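Local coordinates for protein glutathione transferase (Mesorhizobium loti, PDB 1R9C) that catalyses the hydration of the antibiotic fosfomycin as a manganese-dependent homodimer, and so confers fosfomycin resistance, at residues R65-I70 and D92-R97; I107-Y110 and M116-L119. All blocks are in the same frame, centred on the assembly; numbering follows the deposited sequence.

Interaction 1 (R65-I70 and D92-R97). With MN (manganese (II) ion), chain C.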
loop_
_atom_site.group_PDB
_atom_site.type_symbol
_atom_site.label_atom_id
_atom_site.label_comp_id
_atom_site.label_asym_id
_atom_site.label_seq_id
_atom_site.Cartn_x
_atom_site.Cartn_y
_atom_site.Cartn_z
ATOM N N ARG A 65 -12.401 -10.029 -3.201
ATOM C CA ARG A 65 -10.978 -10.281 -3.241
ATOM C C ARG A 65 -10.451 -9.993 -4.653
ATOM O O ARG A 65 -11.153 -10.177 -5.629
ATOM C CB ARG A 65 -10.698 -11.730 -2.818
ATOM C CG ARG A 65 -10.621 -11.867 -1.285
ATOM C CD ARG A 65 -10.934 -13.251 -0.741
ATOM N NE ARG A 65 -10.961 -13.258 0.734
ATOM C CZ ARG A 65 -10.421 -14.204 1.501
ATOM N NH1 ARG A 65 -9.774 -15.217 0.936
ATOM N NH2 ARG A 65 -10.524 -14.149 2.832
ATOM N N SER A 66 -9.224 -9.512 -4.737
ATOM C CA SER A 66 -8.585 -9.252 -6.030
ATOM C C SER A 66 -7.102 -9.601 -5.870
ATOM O O SER A 66 -6.653 -10.009 -4.791
ATOM C CB SER A 66 -8.770 -7.773 -6.426
ATOM O OG SER A 66 -7.923 -6.950 -5.632
ATOM N N TYR A 67 -6.330 -9.429 -6.934
ATOM C CA TYR A 67 -4.913 -9.762 -6.853
ATOM C C TYR A 67 -4.059 -8.504 -6.630
ATOM O O TYR A 67 -2.841 -8.566 -6.677
ATOM C CB TYR A 67 -4.487 -10.534 -8.113
ATOM C CG TYR A 67 -3.220 -11.333 -7.927
ATOM C CD1 TYR A 67 -3.191 -12.494 -7.123
ATOM C CD2 TYR A 67 -2.023 -10.924 -8.543
ATOM C CE1 TYR A 67 -1.975 -13.233 -6.945
ATOM C CE2 TYR A 67 -0.824 -11.651 -8.383
ATOM C CZ TYR A 67 -0.808 -12.803 -7.589
ATOM O OH TYR A 67 0.387 -13.491 -7.437
ATOM N N ASN A 68 -4.701 -7.357 -6.382
ATOM C CA ASN A 68 -3.972 -6.203 -5.860
ATOM C C ASN A 68 -3.424 -6.615 -4.519
ATOM O O ASN A 68 -4.133 -7.242 -3.723
ATOM C CB ASN A 68 -4.915 -4.981 -5.723
ATOM C CG ASN A 68 -5.413 -4.514 -7.049
ATOM O OD1 ASN A 68 -4.689 -3.847 -7.775
ATOM N ND2 ASN A 68 -6.638 -4.911 -7.419
ATOM N N HIS A 69 -2.154 -6.310 -4.248
ATOM C CA HIS A 69 -1.548 -6.809 -3.036
ATOM C C HIS A 69 -0.340 -5.941 -2.631
ATOM O O HIS A 69 0.243 -5.228 -3.461
ATOM C CB HIS A 69 -1.213 -8.343 -3.112
ATOM C CG HIS A 69 -0.095 -8.722 -4.061
ATOM N ND1 HIS A 69 -0.329 -9.147 -5.350
ATOM C CD2 HIS A 69 1.249 -8.817 -3.877
ATOM C CE1 HIS A 69 0.824 -9.458 -5.928
ATOM N NE2 HIS A 69 1.804 -9.263 -5.061
ATOM N N ILE A 70 -0.033 -5.977 -1.344
ATOM C CA ILE A 70 1.161 -5.329 -0.813
ATOM C C ILE A 70 2.053 -6.420 -0.251
ATOM O O ILE A 70 1.584 -7.268 0.530
ATOM C CB ILE A 70 0.785 -4.311 0.314
ATOM C CG1 ILE A 70 -0.112 -3.172 -0.194
ATOM C CG2 ILE A 70 2.037 -3.752 1.004
ATOM C CD1 ILE A 70 0.458 -2.360 -1.375
ATOM N N ASP A 92 -7.088 -16.822 5.816
ATOM C CA ASP A 92 -7.108 -17.553 4.536
ATOM C C ASP A 92 -5.782 -17.314 3.815
ATOM O O ASP A 92 -5.210 -16.240 3.918
ATOM C CB ASP A 92 -8.257 -17.090 3.624
ATOM C CG ASP A 92 -9.646 -17.528 4.116
ATOM O OD1 ASP A 92 -9.776 -18.515 4.890
ATOM O OD2 ASP A 92 -10.684 -16.956 3.728
ATOM N N MET A 93 -5.299 -18.316 3.092
ATOM C CA MET A 93 -4.095 -18.136 2.291
ATOM C C MET A 93 -4.162 -18.837 0.934
ATOM O O MET A 93 -4.960 -19.755 0.726
ATOM C CB MET A 93 -2.838 -18.541 3.078
ATOM C CG MET A 93 -2.883 -19.916 3.714
ATOM S SD MET A 93 -1.496 -20.070 4.898
ATOM C CE MET A 93 -0.136 -20.131 3.738
ATOM N N ARG A 94 -3.334 -18.366 0.007
ATOM C CA ARG A 94 -3.142 -19.031 -1.276
ATOM C C ARG A 94 -2.217 -20.224 -1.047
ATOM O O ARG A 94 -1.397 -20.198 -0.127
ATOM C CB ARG A 94 -2.522 -18.047 -2.266
ATOM C CG ARG A 94 -3.407 -16.834 -2.517
ATOM C CD ARG A 94 -4.206 -16.940 -3.788
ATOM N NE ARG A 94 -3.380 -16.602 -4.937
ATOM C CZ ARG A 94 -3.351 -17.272 -6.083
ATOM N NH1 ARG A 94 -4.118 -18.336 -6.272
ATOM N NH2 ARG A 94 -2.537 -16.861 -7.052
ATOM N N PRO A 95 -2.320 -21.273 -1.857
ATOM C CA PRO A 95 -1.504 -22.466 -1.600
ATOM C C PRO A 95 -0.024 -22.181 -1.916
ATOM O O PRO A 95 0.239 -21.424 -2.851
ATOM C CB PRO A 95 -2.096 -23.520 -2.540
ATOM C CG PRO A 95 -3.363 -22.886 -3.099
ATOM C CD PRO A 95 -3.135 -21.411 -3.081
ATOM N N PRO A 96 0.912 -22.717 -1.129
ATOM C CA PRO A 96 2.345 -22.461 -1.363
ATOM C C PRO A 96 2.818 -23.160 -2.650
ATOM O O PRO A 96 2.551 -24.349 -2.829
ATOM C CB PRO A 96 3.026 -23.033 -0.112
ATOM C CG PRO A 96 2.073 -24.060 0.435
ATOM C CD PRO A 96 0.680 -23.608 0.028
ATOM N N ARG A 97 3.464 -22.412 -3.547
ATOM C CA ARG A 97 3.862 -22.942 -4.858
ATOM C C ARG A 97 5.006 -23.934 -4.718
ATOM O O ARG A 97 5.844 -23.805 -3.818
ATOM C CB ARG A 97 4.247 -21.810 -5.818
ATOM C CG ARG A 97 3.128 -21.394 -6.770
ATOM C CD ARG A 97 2.580 -19.985 -6.532
ATOM N NE ARG A 97 1.973 -19.424 -7.743
ATOM C CZ ARG A 97 1.836 -18.123 -7.995
ATOM N NH1 ARG A 97 2.261 -17.212 -7.126
ATOM N NH2 ARG A 97 1.270 -17.728 -9.129
HETATM MN MN MN C . 3.684 -10.037 -5.405
HETATM O O HOH W 1 3.568 -9.403 -7.526
#

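Interaction 2 (I107-Y110 and M116-L119). With MN (manganese (II) ion), chain C.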
loop_
_atom_site.group_PDB
_atom_site.type_symbol
_atom_site.label_atom_id
_atom_site.label_comp_id
_atom_site.label_asym_id
_atom_site.label_seq_id
_atom_site.Cartn_x
_atom_site.Cartn_y
_atom_site.Cartn_z
ATOM N N ILE A 107 4.418 -16.273 0.611
ATOM C CA ILE A 107 3.176 -16.632 1.286
ATOM C C ILE A 107 2.178 -15.507 0.935
ATOM O O ILE A 107 2.496 -14.322 1.130
ATOM C CB ILE A 107 3.401 -16.669 2.826
ATOM C CG1 ILE A 107 4.466 -17.682 3.212
ATOM C CG2 ILE A 107 2.075 -16.920 3.593
ATOM C CD1 ILE A 107 5.248 -17.279 4.466
ATOM N N TYR A 108 0.998 -15.864 0.422
ATOM C CA TYR A 108 -0.043 -14.845 0.196
ATOM C C TYR A 108 -1.192 -15.192 1.113
ATOM O O TYR A 108 -1.583 -16.341 1.181
ATOM C CB TYR A 108 -0.591 -14.872 -1.230
ATOM C CG TYR A 108 0.406 -14.588 -2.313
ATOM C CD1 TYR A 108 1.204 -15.605 -2.807
ATOM C CD2 TYR A 108 0.530 -13.312 -2.881
ATOM C CE1 TYR A 108 2.127 -15.375 -3.802
ATOM C CE2 TYR A 108 1.460 -13.086 -3.923
ATOM C CZ TYR A 108 2.258 -14.122 -4.347
ATOM O OH TYR A 108 3.175 -13.971 -5.360
ATOM N N PHE A 109 -1.708 -14.192 1.811
ATOM C CA PHE A 109 -2.779 -14.388 2.776
ATOM C C PHE A 109 -3.705 -13.155 2.728
ATOM O O PHE A 109 -3.383 -12.162 2.090
ATOM C CB PHE A 109 -2.201 -14.655 4.181
ATOM C CG PHE A 109 -1.577 -13.445 4.843
ATOM C CD1 PHE A 109 -2.326 -12.615 5.669
ATOM C CD2 PHE A 109 -0.223 -13.148 4.648
ATOM C CE1 PHE A 109 -1.743 -11.491 6.257
ATOM C CE2 PHE A 109 0.362 -12.040 5.242
ATOM C CZ PHE A 109 -0.392 -11.218 6.063
ATOM N N TYR A 110 -4.877 -13.262 3.332
ATOM C CA TYR A 110 -5.853 -12.176 3.328
ATOM C C TYR A 110 -6.056 -11.803 4.781
ATOM O O TYR A 110 -6.025 -12.682 5.644
ATOM C CB TYR A 110 -7.197 -12.658 2.759
ATOM C CG TYR A 110 -7.092 -13.195 1.354
ATOM C CD1 TYR A 110 -6.774 -14.525 1.139
ATOM C CD2 TYR A 110 -7.236 -12.347 0.251
ATOM C CE1 TYR A 110 -6.654 -15.032 -0.122
ATOM C CE2 TYR A 110 -7.089 -12.828 -1.037
ATOM C CZ TYR A 110 -6.826 -14.190 -1.212
ATOM O OH TYR A 110 -6.686 -14.708 -2.456
ATOM N N MET A 116 -5.367 -8.500 0.281
ATOM C CA MET A 116 -4.305 -9.507 0.114
ATOM C C MET A 116 -2.939 -8.920 0.508
ATOM O O MET A 116 -2.567 -7.786 0.113
ATOM C CB MET A 116 -4.258 -10.048 -1.320
ATOM C CG MET A 116 -3.340 -11.282 -1.545
ATOM S SD MET A 116 -3.033 -11.623 -3.313
ATOM C CE MET A 116 -4.461 -12.456 -3.603
ATOM N N PHE A 117 -2.184 -9.710 1.254
ATOM C CA PHE A 117 -0.800 -9.359 1.617
ATOM C C PHE A 117 0.087 -10.474 1.161
ATOM O O PHE A 117 -0.408 -11.588 0.925
ATOM C CB PHE A 117 -0.678 -9.219 3.134
ATOM C CG PHE A 117 -1.377 -8.008 3.675
ATOM C CD1 PHE A 117 -2.676 -8.106 4.175
ATOM C CD2 PHE A 117 -0.752 -6.765 3.637
ATOM C CE1 PHE A 117 -3.355 -6.962 4.643
ATOM C CE2 PHE A 117 -1.404 -5.613 4.122
ATOM C CZ PHE A 117 -2.701 -5.722 4.626
ATOM N N GLU A 118 1.382 -10.194 1.026
ATOM C CA GLU A 118 2.339 -11.189 0.556
ATOM C C GLU A 118 3.572 -11.031 1.461
ATOM O O GLU A 118 3.918 -9.916 1.831
ATOM C CB GLU A 118 2.733 -10.910 -0.900
ATOM C CG GLU A 118 3.849 -11.840 -1.415
ATOM C CD GLU A 118 4.255 -11.610 -2.866
ATOM O OE1 GLU A 118 3.677 -10.725 -3.601
ATOM O OE2 GLU A 118 5.160 -12.403 -3.296
ATOM N N LEU A 119 4.170 -12.157 1.848
ATOM C CA LEU A 119 5.511 -12.182 2.445
ATOM C C LEU A 119 6.380 -12.874 1.407
ATOM O O LEU A 119 6.097 -14.015 1.023
ATOM C CB LEU A 119 5.494 -12.992 3.751
ATOM C CG LEU A 119 4.449 -12.470 4.745
ATOM C CD1 LEU A 119 4.258 -13.463 5.857
ATOM C CD2 LEU A 119 4.894 -11.087 5.322
HETATM MN MN MN C . 3.684 -10.037 -5.405
HETATM O O HOH W 1 3.568 -9.403 -7.526
#

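Interaction 1 (R65-I70 and D92-R97)
With CG turned away from its carbonyl carbon (chi1 -84°) and a chain that then runs straight from CG to NE, Arg-65 carries its guanidinium across to Asp-92, the two side chains crossing at about a right angle. NH2 of Arg-65 gives a salt-bridge hydrogen bond of 3.0 Å to OD2 of Asp-92, well bent at 131°. The oxygen is approached on its anti side and lies tilted out of the guanidinium plane, a geometry that suggests a modest surface pairing. The same side chain has further partners: NE hydrogen-bonds to Asn-114 OD1, and the guanidinium makes a cation-pi contact with Tyr-110.

Tyr-67 has CG anti to its backbone N (chi1 -160°), which sends the ring toward Arg-94 and brings CE1 to 3.7 Å from NH2 of Arg-94. The Arg-94 chain folds twice to reach it, and its guanidinium stands almost perpendicular to the ring. Farther out, the hydroxyl OH of Tyr-67 lies 4.2 Å from NH1 of Arg-97. Deeper in, ND1 of His-69 donates to the carbonyl O of Tyr-67 at 2.9 Å, which, with the bond from NE2 of His-69 to manganese at 2.1 Å, helps hold the imidazole's rotation. His-7 of the second subunit and Glu-118 complete the protein ligands, giving the shared two-histidine, one-glutamate metal site of a dimeric vicinal oxygen chelate enzyme.

Interaction 2 (I107-Y110 and M116-L119)
A metal-binding carboxylate lying alongside a tyrosine ring is the striking feature here: Glu-118 and Tyr-108 point the same way from facing positions of a beta hairpin, the one formed by strands 106-110 and 116-120. CG of Glu-118 sits over one face of the Tyr-108 ring, 4.0 Å from its centroid, in a CH-pi contact displaced from the ring centre. Because CG is anti to the backbone N (chi1 174°) and the chain stays extended, the carboxylate is carried past the ring, its plane turned 34° from it. OE2 is hydrogen-bonded to Ser-106 OG, a second-shell partner that helps hold the carboxylate's orientation.

Beside Glu-118 on the same face of the sheet, Met-116 lays its sulfur obliquely by the Tyr-108 ring, a Met-aromatic contact, and bends at its last torsion to bring CE within 3.4 Å of OH of Tyr-110. The other face of the sheet, carrying Ile-107, Phe-109, Phe-117 and Leu-119, is apolar. CB of Phe-117 rests over the Phe-109 ring, 3.9 Å from its centroid, while the two rings are slid apart and barely overlap; CG of Leu-119 meets the edge of the Phe-109 ring. Helices 15-26 and 79-89 pack against this side.

Two hydrogen-bonded pairs, Ile-107 with Leu-119 and Phe-109 with Phe-117, alternate with non-hydrogen-bonded ones. From this frame OE1 of Glu-118 reaches manganese at 1.9 Å.

Overall arrangement
Interactions 1 and 2 lie in series along the chain, the first closing before the second opens, with centres about 5 Å apart. Strand 69-73 runs parallel to its neighbour 116-120, which pairs in turn with 106-110, so the exposed contact of 65-70 with 92-97 borders the sheet whose hairpin forms the buried one. Two probable backbone hydrogen bonds join them: Arg-94 N to Tyr-108 O and Ile-70 O to Glu-118 N. The pair illustrates how local contacts of quite different character can converge on one metal. Each supplies one manganese ligand and shares the bound water; the second subunit supplies another, so the site is assembled from both chains of the dimer.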